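Local coordinates for hypothetical protein PAE2307 (Pyrobaculum aerophilum, PDB 2JB7) that binds AMP and adenosine and belongs to the adenosine-specific kinase family, though its activity and cellular role are not established, at residues G15-I20 and N90-N95; I20-F25 and V106-A111; T113-K118 and V134-S139. All coordinates share one frame; numbering follows the deposited sequence.

Strand 17-22 is the first element to take part, and it serves two contacts. Contact 1 closes a loop of about 70 residues from its first half to the start of helix 93-101. Contact 2 closes one of about 80 from its second half to strand 108-113. The two loops cross, because their segments alternate along the chain, and they share Ile20. Contact 1 ties the five-stranded antiparallel sheet to a helix; contact 2 pairs two of the sheet's strands. Contact 3 follows in series. It closes the short hairpin of strands 117-125 and 128-136 in the three-stranded sheet. Val18 and Ile20 meet Leu117 between the sheets. Contacts 1 and 3 share one AMP; contact 2 reaches a second.

Contact 1: G15-I20 and N90-N95; sequences GTNVII and NAWPIN. With AMP (adenosine monophosphate), chain D.
Asn17 and Trp92 both place CG beside the backbone N and anti to the carbonyl carbon, with chi1 at -75° and -61°. For Asn17 this turns the amide so that its CG meets Pro93 CD and its ND2 meets the AMP ribose; for Trp92 it presents one indole face to the adenine. Asn17 CG lies 3.5 Å from Pro93 CD, and its CB rests against CG and CD of the same ring. The two side chains cross at about a right angle. Asn17 OD1 comes 3.7 Å from Trp92 CE3, an oblique approach with amide and indole planes 68° apart. On the other branch, the modelled 2.5 Å between Asn17 ND2 and AMP O2' is too short to be trusted in detail. Further along, Ile19 CD1 touches Pro93 CB at 4.2 Å, an apolar contact.

The contact joins the start of strand 17-22, inside the five-stranded antiparallel sheet, to the first turn of helix 93-101. That turn is marked by a backbone bond from Asn95 N to Trp92 O. The junction forms one wall of the AMP pocket. AMP N1 sits 3.2 Å above the Trp92 ring plane, over its centre. Ile94 adds an apolar touch, with CD1 3.8 Å from AMP C2.

Tyr162 lies beside Trp92 and bonds to the nucleotide. Ser53 of the third subunit also bonds to it, so the site draws on two chains. At the outer end of the contact one water bridges the backbones. It donates to Gly15 O at 2.7 Å and accepts from Asn90 N.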
loop_
_atom_site.group_PDB
_atom_site.type_symbol
_atom_site.label_atom_id
_atom_site.label_comp_id
_atom_site.label_asym_id
_atom_site.label_seq_id
_atom_site.Cartn_x
_atom_site.Cartn_y
_atom_site.Cartn_z
ATOM N N GLY A 15 -24.484 17.512 2.263
ATOM C CA GLY A 15 -24.031 16.493 3.189
ATOM C C GLY A 15 -23.535 15.198 2.581
ATOM O O GLY A 15 -23.092 14.290 3.322
ATOM N N THR A 16 -23.626 15.076 1.269
ATOM C CA THR A 16 -23.070 13.888 0.608
ATOM C C THR A 16 -21.776 14.232 -0.130
ATOM O O THR A 16 -21.508 15.408 -0.501
ATOM C CB THR A 16 -24.069 13.213 -0.363
ATOM O OG1 THR A 16 -24.226 13.992 -1.556
ATOM C CG2 THR A 16 -25.439 12.988 0.302
ATOM N N ASN A 17 -21.005 13.166 -0.382
ATOM C CA ASN A 17 -19.918 13.168 -1.322
ATOM C C ASN A 17 -20.091 12.037 -2.311
ATOM O O ASN A 17 -20.734 11.034 -2.008
ATOM C CB ASN A 17 -18.567 13.062 -0.644
ATOM C CG ASN A 17 -18.150 14.341 0.013
ATOM O OD1 ASN A 17 -18.596 14.663 1.134
ATOM N ND2 ASN A 17 -17.314 15.087 -0.678
ATOM N N VAL A 18 -19.597 12.229 -3.528
ATOM C CA VAL A 18 -19.660 11.165 -4.518
ATOM C C VAL A 18 -18.240 10.706 -4.880
ATOM O O VAL A 18 -17.327 11.518 -4.894
ATOM C CB VAL A 18 -20.437 11.612 -5.771
ATOM C CG1 VAL A 18 -19.599 12.579 -6.649
ATOM C CG2 VAL A 18 -20.921 10.388 -6.572
ATOM N N ILE A 19 -18.085 9.401 -5.115
ATOM C CA ILE A 19 -16.849 8.810 -5.657
ATOM C C ILE A 19 -17.278 8.013 -6.896
ATOM O O ILE A 19 -18.193 7.174 -6.832
ATOM C CB ILE A 19 -16.136 7.941 -4.609
ATOM C CG1 ILE A 19 -15.762 8.795 -3.385
ATOM C CG2 ILE A 19 -14.854 7.250 -5.207
ATOM C CD1 ILE A 19 -15.325 7.907 -2.197
ATOM N N ILE A 20 -16.639 8.285 -8.029
ATOM C CA ILE A 20 -16.943 7.590 -9.293
ATOM C C ILE A 20 -15.645 6.971 -9.816
ATOM O O ILE A 20 -14.616 7.636 -9.865
ATOM C CB ILE A 20 -17.525 8.541 -10.337
ATOM C CG1 ILE A 20 -18.689 9.333 -9.743
ATOM C CG2 ILE A 20 -17.974 7.759 -11.568
ATOM C CD1 ILE A 20 -19.259 10.439 -10.666
ATOM N N ASN A 90 -21.754 11.021 6.451
ATOM C CA ASN A 90 -21.117 10.688 7.745
ATOM C C ASN A 90 -19.690 10.177 7.612
ATOM O O ASN A 90 -19.120 9.568 8.522
ATOM C CB ASN A 90 -21.968 9.702 8.587
ATOM C CG ASN A 90 -23.375 10.194 8.780
ATOM O OD1 ASN A 90 -23.651 11.410 8.797
ATOM N ND2 ASN A 90 -24.289 9.256 8.960
ATOM N N ALA A 91 -19.097 10.480 6.460
ATOM C CA ALA A 91 -17.717 10.193 6.198
ATOM C C ALA A 91 -17.290 11.037 5.022
ATOM O O ALA A 91 -18.106 11.398 4.177
ATOM C CB ALA A 91 -17.514 8.669 5.866
ATOM N N TRP A 92 -16.009 11.353 4.975
ATOM C CA TRP A 92 -15.402 12.050 3.853
ATOM C C TRP A 92 -14.681 11.105 2.911
ATOM O O TRP A 92 -14.173 10.068 3.349
ATOM C CB TRP A 92 -14.356 13.022 4.364
ATOM C CG TRP A 92 -14.897 14.073 5.275
ATOM C CD1 TRP A 92 -14.752 14.115 6.648
ATOM C CD2 TRP A 92 -15.643 15.224 4.901
ATOM N NE1 TRP A 92 -15.364 15.259 7.135
ATOM C CE2 TRP A 92 -15.914 15.952 6.091
ATOM C CE3 TRP A 92 -16.104 15.727 3.690
ATOM C CZ2 TRP A 92 -16.606 17.150 6.079
ATOM C CZ3 TRP A 92 -16.783 16.950 3.677
ATOM C CH2 TRP A 92 -17.043 17.622 4.883
ATOM N N PRO A 93 -14.560 11.483 1.617
ATOM C CA PRO A 93 -13.738 10.635 0.754
ATOM C C PRO A 93 -12.348 10.325 1.282
ATOM O O PRO A 93 -11.904 9.208 1.120
ATOM C CB PRO A 93 -13.697 11.412 -0.577
ATOM C CG PRO A 93 -15.006 12.114 -0.601
ATOM C CD PRO A 93 -15.233 12.541 0.843
ATOM N N ILE A 94 -11.677 11.249 1.967
ATOM C CA ILE A 94 -10.322 10.934 2.439
ATOM C C ILE A 94 -10.354 9.807 3.493
ATOM O O ILE A 94 -9.326 9.175 3.765
ATOM C CB ILE A 94 -9.570 12.162 3.049
ATOM C CG1 ILE A 94 -10.336 12.795 4.220
ATOM C CG2 ILE A 94 -9.216 13.202 1.940
ATOM C CD1 ILE A 94 -9.474 13.860 4.962
ATOM N N ASN A 95 -11.511 9.587 4.108
ATOM C CA ASN A 95 -11.654 8.532 5.086
ATOM C C ASN A 95 -11.695 7.151 4.455
ATOM O O ASN A 95 -11.433 6.177 5.148
ATOM C CB ASN A 95 -12.936 8.660 5.924
ATOM C CG ASN A 95 -13.046 9.960 6.717
ATOM O OD1 ASN A 95 -12.043 10.574 7.189
ATOM N ND2 ASN A 95 -14.268 10.375 6.899
HETATM P P AMP D . -15.247 22.595 -0.218
HETATM O O1P AMP D . -16.014 22.178 1.025
HETATM O O2P AMP D . -14.391 23.803 0.030
HETATM O O3P AMP D . -16.094 22.685 -1.474
HETATM O "O5'" AMP D . -14.115 21.410 -0.401
HETATM C "C5'" AMP D . -13.807 20.648 -1.581
HETATM C "C4'" AMP D . -13.990 19.148 -1.341
HETATM O "O4'" AMP D . -13.161 18.645 -0.275
HETATM C "C3'" AMP D . -15.427 18.822 -0.958
HETATM O "O3'" AMP D . -16.285 18.699 -2.099
HETATM C "C2'" AMP D . -15.238 17.517 -0.229
HETATM O "O2'" AMP D . -15.195 16.412 -1.154
HETATM C "C1'" AMP D . -13.889 17.668 0.455
HETATM N N9 AMP D . -13.976 18.195 1.831
HETATM C C8 AMP D . -14.487 19.392 2.191
HETATM N N7 AMP D . -14.384 19.585 3.536
HETATM C C5 AMP D . -13.793 18.471 4.045
HETATM C C6 AMP D . -13.367 18.009 5.368
HETATM N N6 AMP D . -13.568 18.743 6.504
HETATM N N1 AMP D . -12.753 16.816 5.471
HETATM C C2 AMP D . -12.525 16.040 4.404
HETATM N N3 AMP D . -12.884 16.400 3.164
HETATM C C4 AMP D . -13.505 17.582 2.926
HETATM O O HOH W 1 -22.866 13.660 5.962
#

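Contact 2: I20-F25 and V106-A111; sequences IGQAHF and VVRIFA. With AMP (adenosine monophosphate), chain F; ACT (acetate ion), chain G.
Gln22 and Arg108 set their flat ends nearly perpendicular, with amide and guanidinium planes 88° apart. Arg108 NH1 donates to Gln22 OE1 at 3.0 Å, from above the carbonyl plane. Arg108 CG stands between its backbone N and carbonyl carbon (chi1 59°), and the chain then bends back over Gln22 CB. Phe110 lies beneath the guanidinium: its CE1 is 3.4 Å from that plane, over the centre. The Phe110 ring edge also meets Gln22 OE1, in plane, at 3.6 Å from CZ. Arg108 NE donates at 3.1 Å to atom O of an acetate, probably from the crystallisation liquor. Gln22 NE2 bonds to Phe110 O of the fourth subunit, so this cluster belongs to a subunit interface.

Two classic beta bulges shape the backbone. Gln22 O accepts from both Val107 N and Arg108 N. Ile20 O takes a 2.7 Å bond from Phe110 N and a weak one from Ala111 N. Beyond the strand, Phe25 lays a ring face on the adenine of AMP.

Strand 17-22 runs antiparallel between strands 83-89 and 108-113, the latter outermost within this chain, and Ile109 packs on helix 93-101.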
loop_
_atom_site.group_PDB
_atom_site.type_symbol
_atom_site.label_atom_id
_atom_site.label_comp_id
_atom_site.label_asym_id
_atom_site.label_seq_id
_atom_site.Cartn_x
_atom_site.Cartn_y
_atom_site.Cartn_z
ATOM N N ILE A 20 -16.639 8.285 -8.029
ATOM C CA ILE A 20 -16.943 7.590 -9.293
ATOM C C ILE A 20 -15.645 6.971 -9.816
ATOM O O ILE A 20 -14.616 7.636 -9.865
ATOM C CB ILE A 20 -17.525 8.541 -10.337
ATOM C CG1 ILE A 20 -18.689 9.333 -9.743
ATOM C CG2 ILE A 20 -17.974 7.759 -11.568
ATOM C CD1 ILE A 20 -19.259 10.439 -10.666
ATOM N N GLY A 21 -15.689 5.710 -10.205
ATOM C CA GLY A 21 -14.512 5.039 -10.738
ATOM C C GLY A 21 -14.851 3.925 -11.707
ATOM O O GLY A 21 -15.979 3.809 -12.160
ATOM N N GLN A 22 -13.830 3.148 -12.026
ATOM C CA GLN A 22 -13.972 1.992 -12.910
ATOM C C GLN A 22 -13.265 0.810 -12.270
ATOM O O GLN A 22 -12.183 0.934 -11.671
ATOM C CB GLN A 22 -13.340 2.316 -14.236
ATOM C CG GLN A 22 -13.699 1.334 -15.334
ATOM C CD GLN A 22 -12.962 1.706 -16.553
ATOM O OE1 GLN A 22 -13.117 2.815 -17.073
ATOM N NE2 GLN A 22 -12.107 0.823 -16.994
ATOM N N ALA A 23 -13.918 -0.346 -12.386
ATOM C CA ALA A 23 -13.421 -1.577 -11.812
ATOM C C ALA A 23 -13.628 -2.677 -12.852
ATOM O O ALA A 23 -13.546 -2.394 -14.082
ATOM C CB ALA A 23 -14.181 -1.859 -10.519
ATOM N N HIS A 24 -13.807 -3.896 -12.375
ATOM C CA HIS A 24 -14.110 -5.059 -13.200
ATOM C C HIS A 24 -14.511 -6.183 -12.262
ATOM O O HIS A 24 -14.105 -6.225 -11.108
ATOM C CB HIS A 24 -12.929 -5.484 -14.082
ATOM C CG HIS A 24 -11.848 -6.232 -13.354
ATOM N ND1 HIS A 24 -11.090 -5.652 -12.355
ATOM C CD2 HIS A 24 -11.383 -7.493 -13.491
ATOM C CE1 HIS A 24 -10.213 -6.537 -11.905
ATOM N NE2 HIS A 24 -10.371 -7.662 -12.570
ATOM N N PHE A 25 -15.304 -7.111 -12.780
ATOM C CA PHE A 25 -15.681 -8.324 -12.075
ATOM C C PHE A 25 -16.764 -8.064 -11.071
ATOM O O PHE A 25 -16.749 -7.050 -10.332
ATOM C CB PHE A 25 -14.463 -8.972 -11.370
ATOM C CG PHE A 25 -14.733 -10.349 -10.787
ATOM C CD1 PHE A 25 -15.495 -11.296 -11.480
ATOM C CD2 PHE A 25 -14.183 -10.703 -9.557
ATOM C CE1 PHE A 25 -15.743 -12.553 -10.923
ATOM C CE2 PHE A 25 -14.405 -11.963 -9.032
ATOM C CZ PHE A 25 -15.185 -12.879 -9.724
ATOM N N VAL A 106 -10.594 -2.658 -8.393
ATOM C CA VAL A 106 -10.662 -1.252 -8.751
ATOM C C VAL A 106 -9.473 -0.901 -9.616
ATOM O O VAL A 106 -8.350 -1.175 -9.264
ATOM C CB VAL A 106 -10.726 -0.347 -7.514
ATOM C CG1 VAL A 106 -10.375 1.089 -7.877
ATOM C CG2 VAL A 106 -12.127 -0.473 -6.846
ATOM N N VAL A 107 -9.727 -0.275 -10.762
ATOM C CA VAL A 107 -8.651 0.071 -11.703
ATOM C C VAL A 107 -8.346 1.551 -11.755
ATOM O O VAL A 107 -7.178 1.932 -11.936
ATOM C CB VAL A 107 -8.954 -0.482 -13.120
ATOM C CG1 VAL A 107 -9.289 -1.994 -13.049
ATOM C CG2 VAL A 107 -10.042 0.187 -13.702
ATOM N N ARG A 108 -9.349 2.391 -11.561
ATOM C CA ARG A 108 -9.146 3.829 -11.531
ATOM C C ARG A 108 -10.288 4.534 -10.809
ATOM O O ARG A 108 -11.402 4.005 -10.684
ATOM C CB ARG A 108 -9.033 4.375 -12.944
ATOM C CG ARG A 108 -10.260 4.082 -13.793
ATOM C CD ARG A 108 -9.956 3.738 -15.269
ATOM N NE ARG A 108 -9.475 4.918 -15.988
ATOM C CZ ARG A 108 -9.944 5.340 -17.158
ATOM N NH1 ARG A 108 -10.891 4.663 -17.841
ATOM N NH2 ARG A 108 -9.447 6.450 -17.656
ATOM N N ILE A 109 -9.989 5.739 -10.325
ATOM C CA ILE A 109 -11.002 6.619 -9.758
ATOM C C ILE A 109 -11.047 7.915 -10.576
ATOM O O ILE A 109 -10.002 8.491 -10.867
ATOM C CB ILE A 109 -10.688 6.913 -8.267
ATOM C CG1 ILE A 109 -10.463 5.581 -7.497
ATOM C CG2 ILE A 109 -11.798 7.788 -7.692
ATOM C CD1 ILE A 109 -10.046 5.785 -6.014
ATOM N N PHE A 110 -12.230 8.348 -10.984
ATOM C CA PHE A 110 -12.370 9.557 -11.808
ATOM C C PHE A 110 -12.570 10.826 -11.017
ATOM O O PHE A 110 -12.144 11.873 -11.467
ATOM C CB PHE A 110 -13.553 9.431 -12.770
ATOM C CG PHE A 110 -13.472 8.259 -13.718
ATOM C CD1 PHE A 110 -12.512 8.231 -14.713
ATOM C CD2 PHE A 110 -14.360 7.196 -13.605
ATOM C CE1 PHE A 110 -12.408 7.165 -15.613
ATOM C CE2 PHE A 110 -14.278 6.106 -14.492
ATOM C CZ PHE A 110 -13.316 6.092 -15.493
ATOM N N ALA A 111 -13.265 10.754 -9.890
ATOM C CA ALA A 111 -13.636 11.905 -9.102
ATOM C C ALA A 111 -13.920 11.460 -7.677
ATOM O O ALA A 111 -14.475 10.363 -7.458
ATOM C CB ALA A 111 -14.868 12.557 -9.687
HETATM P P AMP F . -17.582 -12.336 -16.635
HETATM O O1P AMP F . -17.532 -12.004 -18.124
HETATM O O2P AMP F . -17.038 -13.690 -16.260
HETATM O O3P AMP F . -18.906 -12.105 -15.977
HETATM O "O5'" AMP F . -16.627 -11.346 -15.769
HETATM C "C5'" AMP F . -16.207 -10.007 -16.064
HETATM C "C4'" AMP F . -14.712 -9.849 -15.803
HETATM O "O4'" AMP F . -14.336 -10.207 -14.455
HETATM C "C3'" AMP F . -13.945 -10.770 -16.754
HETATM O "O3'" AMP F . -13.746 -10.064 -17.986
HETATM C "C2'" AMP F . -12.702 -11.116 -15.953
HETATM O "O2'" AMP F . -11.753 -10.068 -16.152
HETATM C "C1'" AMP F . -13.196 -11.085 -14.512
HETATM N N9 AMP F . -13.502 -12.458 -14.003
HETATM C C8 AMP F . -14.456 -13.316 -14.423
HETATM N N7 AMP F . -14.463 -14.451 -13.700
HETATM C C5 AMP F . -13.479 -14.298 -12.762
HETATM C C6 AMP F . -12.973 -15.122 -11.694
HETATM N N6 AMP F . -13.511 -16.328 -11.514
HETATM N N1 AMP F . -11.958 -14.648 -10.905
HETATM C C2 AMP F . -11.443 -13.420 -11.151
HETATM N N3 AMP F . -11.867 -12.576 -12.116
HETATM C C4 AMP F . -12.860 -12.991 -12.950
HETATM C C ACT G . -7.138 7.663 -15.075
HETATM O O ACT G . -6.905 6.634 -15.718
HETATM O OXT ACT G . -8.239 7.763 -14.583
HETATM C CH3 ACT G . -6.113 8.723 -14.882
#

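Contact 3: T113-K118 and V134-S139; sequences TANPLK and VVDGHS. With AMP (adenosine monophosphate), chain D.
Asp136 OD1 takes two hydrogen bonds from the opposite segment. Thr113 OG1 donates to Asp136 OD1 at 2.7 Å, and Asn115 ND2 to the same Asp136 OD1 at 3.1 Å. Both arrive on the syn side, but from opposite faces of the carboxylate plane, 25° and 30° out of it. Thr113 and Asp136 point at each other from opposite directions. Asn115 crosses Asp136 at about a right angle, its amide plane turned 59° from the carboxylate. The two grips should hold the carboxylate in one orientation. Its other oxygen, OD2, bonds to His82 of the third subunit.

A second layer positions the donors. Thr113 OG1 also accepts from Asn115 N at 3.1 Å, which forms an ST turn. The hydroxyl therefore both shapes the turn and holds the acid. The turn carries Ala114, whose N donates to O3' of AMP at 2.8 Å. Asp136 is thus probably a second-shell residue that steadies the loop on the ribose.

The acid is in turn placed by the hairpin backbone. Gly137 N donates to Pro116 O, nearly along the C=O axis. Gly137 has a positive phi, where glycine is favoured. Lys118 and Val135 form an antiparallel hydrogen-bonded pair, with Lys118 N to Val135 O at 3.1 Å and Val135 N to Lys118 O at 2.9 Å. Leu117 and Asp136 are the adjoining non-hydrogen-bonded pair. Leu117 CD1 packs on Val134 CB at 4.0 Å.

Strands 117-125 and 128-136 form this hairpin in the three-stranded sheet. Strand 4-10 flanks 117-125 on its other side, where Asp9 makes a salt bridge with Lys118. Leu117 also packs on Val18 and Ile20 of strand 17-22, linking the hairpin to the five-stranded sheet.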
loop_
_atom_site.group_PDB
_atom_site.type_symbol
_atom_site.label_atom_id
_atom_site.label_comp_id
_atom_site.label_asym_id
_atom_site.label_seq_id
_atom_site.Cartn_x
_atom_site.Cartn_y
_atom_site.Cartn_z
ATOM N N THR A 113 -15.651 13.970 -4.709
ATOM C CA THR A 113 -16.008 15.377 -4.626
ATOM C C THR A 113 -17.425 15.592 -4.154
ATOM O O THR A 113 -18.265 14.680 -4.242
ATOM C CB THR A 113 -15.855 16.051 -6.008
ATOM O OG1 THR A 113 -15.808 17.486 -5.866
ATOM C CG2 THR A 113 -16.980 15.679 -6.929
ATOM N N ALA A 114 -17.695 16.805 -3.647
ATOM C CA ALA A 114 -19.056 17.249 -3.373
ATOM C C ALA A 114 -19.376 18.523 -4.178
ATOM O O ALA A 114 -20.429 19.101 -3.994
ATOM C CB ALA A 114 -19.252 17.497 -1.869
ATOM N N ASN A 115 -18.489 18.907 -5.096
ATOM C CA ASN A 115 -18.701 20.018 -6.034
ATOM C C ASN A 115 -19.685 19.710 -7.130
ATOM O O ASN A 115 -19.914 18.542 -7.447
ATOM C CB ASN A 115 -17.397 20.386 -6.735
ATOM C CG ASN A 115 -16.386 20.984 -5.813
ATOM O OD1 ASN A 115 -16.724 21.627 -4.822
ATOM N ND2 ASN A 115 -15.144 20.843 -6.169
ATOM N N PRO A 116 -20.246 20.774 -7.764
ATOM C CA PRO A 116 -20.937 20.602 -9.023
ATOM C C PRO A 116 -20.051 19.747 -9.909
ATOM O O PRO A 116 -18.854 19.999 -9.987
ATOM C CB PRO A 116 -21.040 22.033 -9.542
ATOM C CG PRO A 116 -21.089 22.838 -8.373
ATOM C CD PRO A 116 -20.245 22.187 -7.353
ATOM N N LEU A 117 -20.621 18.729 -10.544
ATOM C CA LEU A 117 -19.807 17.679 -11.197
ATOM C C LEU A 117 -20.509 17.201 -12.466
ATOM O O LEU A 117 -21.706 16.952 -12.410
ATOM C CB LEU A 117 -19.623 16.511 -10.257
ATOM C CG LEU A 117 -18.872 15.298 -10.757
ATOM C CD1 LEU A 117 -17.414 15.659 -11.150
ATOM C CD2 LEU A 117 -18.939 14.218 -9.670
ATOM N N LYS A 118 -19.771 17.105 -13.576
ATOM C CA LYS A 118 -20.234 16.447 -14.810
ATOM C C LYS A 118 -19.351 15.282 -15.158
ATOM O O LYS A 118 -18.172 15.291 -14.869
ATOM C CB LYS A 118 -20.206 17.395 -15.995
ATOM C CG LYS A 118 -20.883 18.717 -15.774
ATOM C CD LYS A 118 -22.362 18.620 -15.661
ATOM C CE LYS A 118 -23.023 19.978 -15.938
ATOM N NZ LYS A 118 -24.364 20.016 -15.306
ATOM N N VAL A 134 -14.106 13.907 -16.303
ATOM C CA VAL A 134 -15.073 14.600 -15.479
ATOM C C VAL A 134 -14.740 16.082 -15.461
ATOM O O VAL A 134 -13.637 16.507 -15.792
ATOM C CB VAL A 134 -15.112 14.084 -14.021
ATOM C CG1 VAL A 134 -15.497 12.605 -13.972
ATOM C CG2 VAL A 134 -13.770 14.325 -13.355
ATOM N N VAL A 135 -15.718 16.847 -15.024
ATOM C CA VAL A 135 -15.533 18.262 -14.774
ATOM C C VAL A 135 -15.919 18.493 -13.320
ATOM O O VAL A 135 -17.101 18.560 -12.989
ATOM C CB VAL A 135 -16.395 19.094 -15.727
ATOM C CG1 VAL A 135 -16.246 20.515 -15.393
ATOM C CG2 VAL A 135 -16.007 18.799 -17.178
ATOM N N ASP A 136 -14.899 18.580 -12.456
ATOM C CA ASP A 136 -15.050 18.655 -11.025
ATOM C C ASP A 136 -14.984 20.135 -10.621
ATOM O O ASP A 136 -13.917 20.743 -10.617
ATOM C CB ASP A 136 -13.981 17.774 -10.332
ATOM C CG ASP A 136 -14.097 17.737 -8.822
ATOM O OD1 ASP A 136 -14.885 18.501 -8.210
ATOM O OD2 ASP A 136 -13.366 16.883 -8.221
ATOM N N GLY A 137 -16.148 20.718 -10.363
ATOM C CA GLY A 137 -16.234 22.134 -9.978
ATOM C C GLY A 137 -15.791 23.070 -11.094
ATOM O O GLY A 137 -15.915 22.774 -12.275
ATOM N N HIS A 138 -15.265 24.219 -10.692
ATOM C CA HIS A 138 -15.045 25.341 -11.578
ATOM C C HIS A 138 -13.561 25.644 -11.741
ATOM O O HIS A 138 -12.731 25.257 -10.896
ATOM C CB HIS A 138 -15.800 26.572 -11.027
ATOM C CG HIS A 138 -17.280 26.507 -11.239
ATOM N ND1 HIS A 138 -18.094 25.655 -10.529
ATOM C CD2 HIS A 138 -18.079 27.127 -12.141
ATOM C CE1 HIS A 138 -19.340 25.789 -10.949
ATOM N NE2 HIS A 138 -19.358 26.678 -11.924
ATOM N N SER A 139 -13.243 26.280 -12.878
ATOM C CA SER A 139 -11.907 26.720 -13.206
ATOM C C SER A 139 -11.411 27.758 -12.172
ATOM O O SER A 139 -12.191 28.446 -11.517
ATOM C CB SER A 139 -11.906 27.364 -14.603
ATOM O OG SER A 139 -12.816 28.454 -14.595
HETATM P P AMP D . -15.247 22.595 -0.218
HETATM O O1P AMP D . -16.014 22.178 1.025
HETATM O O2P AMP D . -14.391 23.803 0.030
HETATM O O3P AMP D . -16.094 22.685 -1.474
HETATM O "O5'" AMP D . -14.115 21.410 -0.401
HETATM C "C5'" AMP D . -13.807 20.648 -1.581
HETATM C "C4'" AMP D . -13.990 19.148 -1.341
HETATM O "O4'" AMP D . -13.161 18.645 -0.275
HETATM C "C3'" AMP D . -15.427 18.822 -0.958
HETATM O "O3'" AMP D . -16.285 18.699 -2.099
HETATM C "C2'" AMP D . -15.238 17.517 -0.229
HETATM O "O2'" AMP D . -15.195 16.412 -1.154
HETATM C "C1'" AMP D . -13.889 17.668 0.455
HETATM N N9 AMP D . -13.976 18.195 1.831
HETATM C C8 AMP D . -14.487 19.392 2.191
HETATM N N7 AMP D . -14.384 19.585 3.536
HETATM C C5 AMP D . -13.793 18.471 4.045
HETATM C C6 AMP D . -13.367 18.009 5.368
HETATM N N6 AMP D . -13.568 18.743 6.504
HETATM N N1 AMP D . -12.753 16.816 5.471
HETATM C C2 AMP D . -12.525 16.040 4.404
HETATM N N3 AMP D . -12.884 16.400 3.164
HETATM C C4 AMP D . -13.505 17.582 2.926
#